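Local coordinates for protein CRISPR system Cmr subunit Cmr1-1 (Pyrococcus furiosus, PDB 4W8Z) that binds RNA as a capping subunit of the type III-B Cmr ribonucleoprotein complex, which works in CRISPR-based defence against invading nucleic acids, at residues A[10-16]-A[125-131]; A[247-251]-A[322-328]. Numbering follows the deposited sequence.

Contact 1. Residues A[10-16]-A[125-131]; sequences EEFEIES and SRFRVVL
Two extended strands, 10-16 and 126-131, run antiparallel, axes 4.7 Å apart at closest and 153° between directions, with Glu10 facing Leu131 and Ser16 facing Ser125. Glu10 opens with a hydrogen-bonded pair: N to Leu131 O 2.9 Å, Leu131 N to Glu10 O 2.8 Å; its carboxylate turns off to Ser173. Glu11 sits opposite Val130, non-hydrogen-bonded. Phe12 (chi1 m) bonds Val129 both ways, N to Val129 O and O to Val129 N, each 2.8 Å. Glu13 (chi1 -97°, between wells) makes a hydrogen-bonded salt bridge, OE1 to Arg128 NH2 2.6 Å, and a long one, OE2 to Arg126 NH1 3.7 Å. Ile14 N and O pair with Phe127 O and N, both 2.9 Å. Glu15 (chi1 t, chi2 t) adds a hydrogen-bonded salt bridge, OE1 to Arg126 NE 3.0 Å. This network lies on the face of Glu11, Glu13, Glu15, Arg126, Arg128 and Val130; Glu10, Phe12, Ile14, Phe127, Val129 and Leu131 point to the other. Ser16 N closes on Ser125 O at 2.8 Å. These are the central first and third strands of the ferredoxin-like RAMP fold: 166-172 flanks 8-16, 79-84 flanks 126-133, and helix 136-152 covers Phe12, Val129 and Leu131.

Contact 2. Residues A[247-251]-A[322-328]; sequences SYKEY and LSNFDWF
The shortest polar link joins a helix side chain to a main-chain carbonyl: Ser247 OG (chi1 m) donates to Phe328 O at 2.6 Å. Gln243 O, one turn back in the same helix, is also within hydrogen-bonding reach, so the proton may be shared. One turn onward, Tyr251 OH donates to Asn324 OD1 at 2.9 Å and accepts from Leu322 N at 3.3 Å. Ser247 and Tyr251 sit on successive turns of a regular alpha-helix, with Tyr251 N bonded to Ser247 O at 3.0 Å. Opposite them, 322-328 winds through a 3-10 segment that includes Phe325, whose N meets Leu322 O at 3.0 Å, and passes into the short helix that holds Phe328. The nearest CA atoms pair Ser247 with Phe328 at 5.2 Å and Tyr251 with Phe325 at 6.5 Å.

The Tyr251 ring (chi1 t, chi2 71°) packs against two phenylalanines. Phe325 (chi1 t) turns its edge to the tyrosine face in a T-shaped pair, centroids 5.2 Å apart and planes at 69°, and its CB makes a CH-pi contact over that face, 3.8 Å from the centroid. Phe328 (chi1 m) offers its face to the tyrosine edge, offset, centroids 5.6 Å apart and planes again at 69°; Tyr251 CA makes a CH-pi contact 4.2 Å from its centroid. This aromatic cluster joins the long helix of the Cmr1-like C-terminal region to the segment leading into helix 327-330. Tyr251 thus holds 322-328 by aromatic packing and by hydrogen bonds at its hydroxyl, and Ser247 adds a further bond at Phe328.

In the fold
Contact 1 closes before contact 2 opens, so the two follow in series along the chain. Their centres lie about 33 Å apart on opposite sides of the chain's centre, and their nearest atoms are about 20 Å apart, without touching. Contact 1 belongs to the RAMP superfamily region and joins strands 8-16 and 126-133 within its ferredoxin-like four-stranded sheet. Contact 2 belongs to the Cmr1-like C-terminal region, where the long helix 237-264 meets the segment leading into helix 327-330. They share no strand or helix, so each holds together its own part of the protein, bridging 108 intervening residues in contact 1 and 70 in contact 2.

Contact 1. Residues A[10-16]-A[125-131]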
loop_
_atom_site.group_PDB
_atom_site.type_symbol
_atom_site.label_atom_id
_atom_site.label_comp_id
_atom_site.label_asym_id
_atom_site.label_seq_id
_atom_site.Cartn_x
_atom_site.Cartn_y
_atom_site.Cartn_z
ATOM N N GLU A 10 17.693 12.671 8.056
ATOM C CA GLU A 10 16.868 11.659 8.710
ATOM C C GLU A 10 17.294 10.268 8.255
ATOM O O GLU A 10 17.425 10.018 7.058
ATOM C CB GLU A 10 15.389 11.883 8.393
ATOM C CG GLU A 10 14.879 13.270 8.723
ATOM C CD GLU A 10 14.466 13.406 10.173
ATOM O OE1 GLU A 10 13.571 12.648 10.608
ATOM O OE2 GLU A 10 15.035 14.271 10.879
ATOM N N GLU A 11 17.511 9.363 9.201
ATOM C CA GLU A 11 18.005 8.035 8.860
ATOM C C GLU A 11 17.082 6.933 9.373
ATOM O O GLU A 11 16.576 7.006 10.492
ATOM C CB GLU A 11 19.415 7.842 9.413
ATOM C CG GLU A 11 20.339 9.035 9.205
ATOM C CD GLU A 11 21.778 8.732 9.579
ATOM O OE1 GLU A 11 22.373 7.822 8.963
ATOM O OE2 GLU A 11 22.313 9.401 10.488
ATOM N N PHE A 12 16.868 5.913 8.548
ATOM C CA PHE A 12 15.977 4.811 8.898
ATOM C C PHE A 12 16.529 3.455 8.481
ATOM O O PHE A 12 17.180 3.330 7.445
ATOM C CB PHE A 12 14.604 4.995 8.244
ATOM C CG PHE A 12 13.887 6.241 8.661
ATOM C CD1 PHE A 12 13.003 6.222 9.724
ATOM C CD2 PHE A 12 14.089 7.431 7.982
ATOM C CE1 PHE A 12 12.340 7.367 10.109
ATOM C CE2 PHE A 12 13.428 8.581 8.363
ATOM C CZ PHE A 12 12.553 8.548 9.427
ATOM N N GLU A 13 16.258 2.439 9.291
ATOM C CA GLU A 13 16.403 1.060 8.848
ATOM C C GLU A 13 15.029 0.408 8.834
ATOM O O GLU A 13 14.375 0.308 9.872
ATOM C CB GLU A 13 17.351 0.271 9.751
ATOM C CG GLU A 13 18.771 0.168 9.229
ATOM C CD GLU A 13 19.529 -1.000 9.839
ATOM O OE1 GLU A 13 20.716 -0.824 10.198
ATOM O OE2 GLU A 13 18.936 -2.096 9.950
ATOM N N ILE A 14 14.577 -0.011 7.657
ATOM C CA ILE A 14 13.306 -0.720 7.572
ATOM C C ILE A 14 13.546 -2.196 7.284
ATOM O O ILE A 14 14.572 -2.574 6.723
ATOM C CB ILE A 14 12.373 -0.114 6.501
ATOM C CG1 ILE A 14 12.802 -0.536 5.095
ATOM C CG2 ILE A 14 12.326 1.399 6.634
ATOM C CD1 ILE A 14 11.876 -0.041 3.997
ATOM N N GLU A 15 12.605 -3.031 7.702
ATOM C CA GLU A 15 12.729 -4.469 7.543
ATOM C C GLU A 15 11.459 -5.034 6.916
ATOM O O GLU A 15 10.352 -4.581 7.218
ATOM C CB GLU A 15 13.008 -5.128 8.896
ATOM C CG GLU A 15 13.043 -6.645 8.867
ATOM C CD GLU A 15 13.289 -7.254 10.238
ATOM O OE1 GLU A 15 14.254 -6.839 10.915
ATOM O OE2 GLU A 15 12.508 -8.144 10.642
ATOM N N SER A 16 11.621 -6.014 6.032
ATOM C CA SER A 16 10.483 -6.678 5.413
ATOM C C SER A 16 9.761 -7.587 6.407
ATOM O O SER A 16 10.377 -8.425 7.066
ATOM C CB SER A 16 10.930 -7.488 4.194
ATOM O OG SER A 16 11.524 -6.651 3.218
ATOM N N SER A 125 14.595 -9.150 5.620
ATOM C CA SER A 125 15.448 -8.349 4.751
ATOM C C SER A 125 15.458 -6.913 5.246
ATOM O O SER A 125 14.407 -6.366 5.574
ATOM C CB SER A 125 14.958 -8.405 3.305
ATOM O OG SER A 125 15.052 -9.720 2.770
ATOM N N ARG A 126 16.633 -6.299 5.313
ATOM C CA ARG A 126 16.720 -4.934 5.820
ATOM C C ARG A 126 17.226 -3.948 4.777
ATOM O O ARG A 126 18.005 -4.305 3.896
ATOM C CB ARG A 126 17.608 -4.886 7.061
ATOM C CG ARG A 126 16.981 -5.549 8.268
ATOM C CD ARG A 126 17.757 -5.263 9.526
ATOM N NE ARG A 126 17.149 -5.936 10.668
ATOM C CZ ARG A 126 17.586 -5.834 11.919
ATOM N NH1 ARG A 126 18.642 -5.080 12.198
ATOM N NH2 ARG A 126 16.962 -6.486 12.891
ATOM N N PHE A 127 16.760 -2.707 4.889
ATOM C CA PHE A 127 17.114 -1.637 3.959
ATOM C C PHE A 127 17.413 -0.364 4.737
ATOM O O PHE A 127 16.715 -0.042 5.698
ATOM C CB PHE A 127 15.985 -1.383 2.951
ATOM C CG PHE A 127 15.586 -2.601 2.160
ATOM C CD1 PHE A 127 14.721 -3.542 2.699
ATOM C CD2 PHE A 127 16.073 -2.807 0.877
ATOM C CE1 PHE A 127 14.358 -4.668 1.983
ATOM C CE2 PHE A 127 15.707 -3.928 0.150
ATOM C CZ PHE A 127 14.849 -4.859 0.706
ATOM N N ARG A 128 18.455 0.351 4.331
ATOM C CA ARG A 128 18.745 1.654 4.913
ATOM C C ARG A 128 18.149 2.756 4.055
ATOM O O ARG A 128 18.357 2.791 2.843
ATOM C CB ARG A 128 20.248 1.868 5.061
ATOM C CG ARG A 128 20.618 3.296 5.415
ATOM C CD ARG A 128 21.754 3.331 6.417
ATOM N NE ARG A 128 21.591 2.295 7.434
ATOM C CZ ARG A 128 22.329 2.202 8.534
ATOM N NH1 ARG A 128 23.280 3.094 8.773
ATOM N NH2 ARG A 128 22.111 1.219 9.397
ATOM N N VAL A 129 17.396 3.654 4.682
ATOM C CA VAL A 129 16.837 4.796 3.976
ATOM C C VAL A 129 17.309 6.089 4.625
ATOM O O VAL A 129 17.100 6.305 5.819
ATOM C CB VAL A 129 15.296 4.762 3.958
ATOM C CG1 VAL A 129 14.756 5.996 3.264
ATOM C CG2 VAL A 129 14.798 3.499 3.269
ATOM N N VAL A 130 17.958 6.942 3.839
ATOM C CA VAL A 130 18.494 8.196 4.352
ATOM C C VAL A 130 17.929 9.371 3.568
ATOM O O VAL A 130 17.928 9.360 2.335
ATOM C CB VAL A 130 20.037 8.227 4.280
ATOM C CG1 VAL A 130 20.566 9.583 4.718
ATOM C CG2 VAL A 130 20.634 7.114 5.131
ATOM N N LEU A 131 17.444 10.379 4.288
ATOM C CA LEU A 131 16.842 11.555 3.669
ATOM C C LEU A 131 17.622 12.809 4.032
ATOM O O LEU A 131 17.915 13.043 5.204
ATOM C CB LEU A 131 15.383 11.708 4.104
ATOM C CG LEU A 131 14.516 10.448 4.073
ATOM C CD1 LEU A 131 13.136 10.718 4.665
ATOM C CD2 LEU A 131 14.402 9.919 2.652
#

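Contact 2. Residues A[247-251]-A[322-328]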
loop_
_atom_site.group_PDB
_atom_site.type_symbol
_atom_site.label_atom_id
_atom_site.label_comp_id
_atom_site.label_asym_id
_atom_site.label_seq_id
_atom_site.Cartn_x
_atom_site.Cartn_y
_atom_site.Cartn_z
ATOM N N SER A 247 -9.807 -16.088 1.910
ATOM C CA SER A 247 -10.819 -15.091 1.587
ATOM C C SER A 247 -10.804 -14.747 0.104
ATOM O O SER A 247 -11.855 -14.679 -0.538
ATOM C CB SER A 247 -10.608 -13.824 2.414
ATOM O OG SER A 247 -10.774 -14.082 3.795
ATOM N N TYR A 248 -9.606 -14.538 -0.437
ATOM C CA TYR A 248 -9.463 -14.135 -1.831
ATOM C C TYR A 248 -9.839 -15.260 -2.793
ATOM O O TYR A 248 -10.288 -15.004 -3.909
ATOM C CB TYR A 248 -8.035 -13.662 -2.117
ATOM C CG TYR A 248 -7.781 -13.404 -3.582
ATOM C CD1 TYR A 248 -8.267 -12.258 -4.200
ATOM C CD2 TYR A 248 -7.077 -14.318 -4.355
ATOM C CE1 TYR A 248 -8.049 -12.023 -5.545
ATOM C CE2 TYR A 248 -6.855 -14.094 -5.698
ATOM C CZ TYR A 248 -7.340 -12.945 -6.290
ATOM O OH TYR A 248 -7.111 -12.730 -7.633
ATOM N N LYS A 249 -9.653 -16.504 -2.365
ATOM C CA LYS A 249 -9.994 -17.643 -3.206
ATOM C C LYS A 249 -11.501 -17.703 -3.429
ATOM O O LYS A 249 -11.965 -17.973 -4.536
ATOM C CB LYS A 249 -9.496 -18.944 -2.579
ATOM C CG LYS A 249 -9.730 -20.183 -3.425
ATOM C CD LYS A 249 -9.475 -21.444 -2.615
ATOM C CE LYS A 249 -9.836 -22.700 -3.393
ATOM N NZ LYS A 249 -9.816 -23.921 -2.526
ATOM N N GLU A 250 -12.260 -17.437 -2.369
ATOM C CA GLU A 250 -13.715 -17.460 -2.447
ATOM C C GLU A 250 -14.235 -16.221 -3.162
ATOM O O GLU A 250 -15.196 -16.293 -3.932
ATOM C CB GLU A 250 -14.327 -17.570 -1.048
ATOM C CG GLU A 250 -15.856 -17.526 -1.008
ATOM C CD GLU A 250 -16.532 -18.696 -1.728
ATOM O OE1 GLU A 250 -15.838 -19.640 -2.172
ATOM O OE2 GLU A 250 -17.778 -18.668 -1.846
ATOM N N TYR A 251 -13.589 -15.089 -2.899
ATOM C CA TYR A 251 -13.889 -13.830 -3.578
ATOM C C TYR A 251 -13.734 -13.986 -5.086
ATOM O O TYR A 251 -14.606 -13.592 -5.857
ATOM C CB TYR A 251 -12.971 -12.731 -3.051
ATOM C CG TYR A 251 -13.110 -11.374 -3.705
ATOM C CD1 TYR A 251 -14.233 -10.585 -3.494
ATOM C CD2 TYR A 251 -12.092 -10.860 -4.501
ATOM C CE1 TYR A 251 -14.347 -9.333 -4.072
ATOM C CE2 TYR A 251 -12.198 -9.610 -5.081
ATOM C CZ TYR A 251 -13.326 -8.854 -4.863
ATOM O OH TYR A 251 -13.426 -7.610 -5.439
ATOM N N LEU A 322 -11.308 -5.151 -5.027
ATOM C CA LEU A 322 -12.101 -3.970 -4.701
ATOM C C LEU A 322 -12.701 -4.054 -3.309
ATOM O O LEU A 322 -12.550 -5.058 -2.615
ATOM C CB LEU A 322 -13.214 -3.771 -5.726
ATOM C CG LEU A 322 -12.781 -3.644 -7.187
ATOM C CD1 LEU A 322 -13.993 -3.319 -8.041
ATOM C CD2 LEU A 322 -11.687 -2.584 -7.348
ATOM N N SER A 323 -13.397 -2.998 -2.909
ATOM C CA SER A 323 -13.844 -2.857 -1.531
ATOM C C SER A 323 -14.917 -3.862 -1.128
ATOM O O SER A 323 -15.156 -4.065 0.057
ATOM C CB SER A 323 -14.362 -1.446 -1.300
ATOM O OG SER A 323 -15.499 -1.214 -2.109
ATOM N N ASN A 324 -15.563 -4.500 -2.097
ATOM C CA ASN A 324 -16.565 -5.509 -1.763
ATOM C C ASN A 324 -15.924 -6.814 -1.281
ATOM O O ASN A 324 -16.618 -7.789 -0.990
ATOM C CB ASN A 324 -17.481 -5.776 -2.957
ATOM C CG ASN A 324 -16.728 -6.234 -4.186
ATOM O OD1 ASN A 324 -15.530 -6.008 -4.320
ATOM N ND2 ASN A 324 -17.436 -6.871 -5.099
ATOM N N PHE A 325 -14.596 -6.816 -1.202
ATOM C CA PHE A 325 -13.834 -7.958 -0.718
ATOM C C PHE A 325 -13.841 -8.026 0.811
ATOM O O PHE A 325 -13.526 -9.063 1.396
ATOM C CB PHE A 325 -12.400 -7.884 -1.255
ATOM C CG PHE A 325 -11.423 -8.792 -0.556
ATOM C CD1 PHE A 325 -11.490 -10.166 -0.711
ATOM C CD2 PHE A 325 -10.418 -8.262 0.242
ATOM C CE1 PHE A 325 -10.581 -10.997 -0.076
ATOM C CE2 PHE A 325 -9.508 -9.088 0.881
ATOM C CZ PHE A 325 -9.588 -10.457 0.718
ATOM N N ASP A 326 -14.228 -6.931 1.461
ATOM C CA ASP A 326 -14.150 -6.863 2.919
ATOM C C ASP A 326 -15.099 -7.836 3.615
ATOM O O ASP A 326 -14.816 -8.281 4.725
ATOM C CB ASP A 326 -14.418 -5.436 3.413
ATOM C CG ASP A 326 -15.682 -4.836 2.828
ATOM O OD1 ASP A 326 -16.554 -5.596 2.349
ATOM O OD2 ASP A 326 -15.795 -3.592 2.840
ATOM N N TRP A 327 -16.220 -8.164 2.975
ATOM C CA TRP A 327 -17.144 -9.149 3.535
ATOM C C TRP A 327 -16.436 -10.477 3.776
ATOM O O TRP A 327 -16.683 -11.152 4.771
ATOM C CB TRP A 327 -18.349 -9.374 2.617
ATOM C CG TRP A 327 -19.058 -10.669 2.916
ATOM C CD1 TRP A 327 -18.877 -11.871 2.289
ATOM C CD2 TRP A 327 -20.034 -10.896 3.942
ATOM N NE1 TRP A 327 -19.688 -12.829 2.857
ATOM C CE2 TRP A 327 -20.405 -12.258 3.872
ATOM C CE3 TRP A 327 -20.632 -10.081 4.907
ATOM C CZ2 TRP A 327 -21.348 -12.817 4.729
ATOM C CZ3 TRP A 327 -21.568 -10.641 5.758
ATOM C CH2 TRP A 327 -21.918 -11.997 5.662
ATOM N N PHE A 328 -15.545 -10.845 2.861
ATOM C CA PHE A 328 -14.912 -12.153 2.905
ATOM C C PHE A 328 -13.816 -12.218 3.966
ATOM O O PHE A 328 -13.227 -13.273 4.203
ATOM C CB PHE A 328 -14.366 -12.509 1.522
ATOM C CG PHE A 328 -15.433 -12.591 0.467
ATOM C CD1 PHE A 328 -15.773 -11.474 -0.281
ATOM C CD2 PHE A 328 -16.117 -13.777 0.245
ATOM C CE1 PHE A 328 -16.766 -11.540 -1.241
ATOM C CE2 PHE A 328 -17.110 -13.849 -0.715
ATOM C CZ PHE A 328 -17.434 -12.726 -1.460
#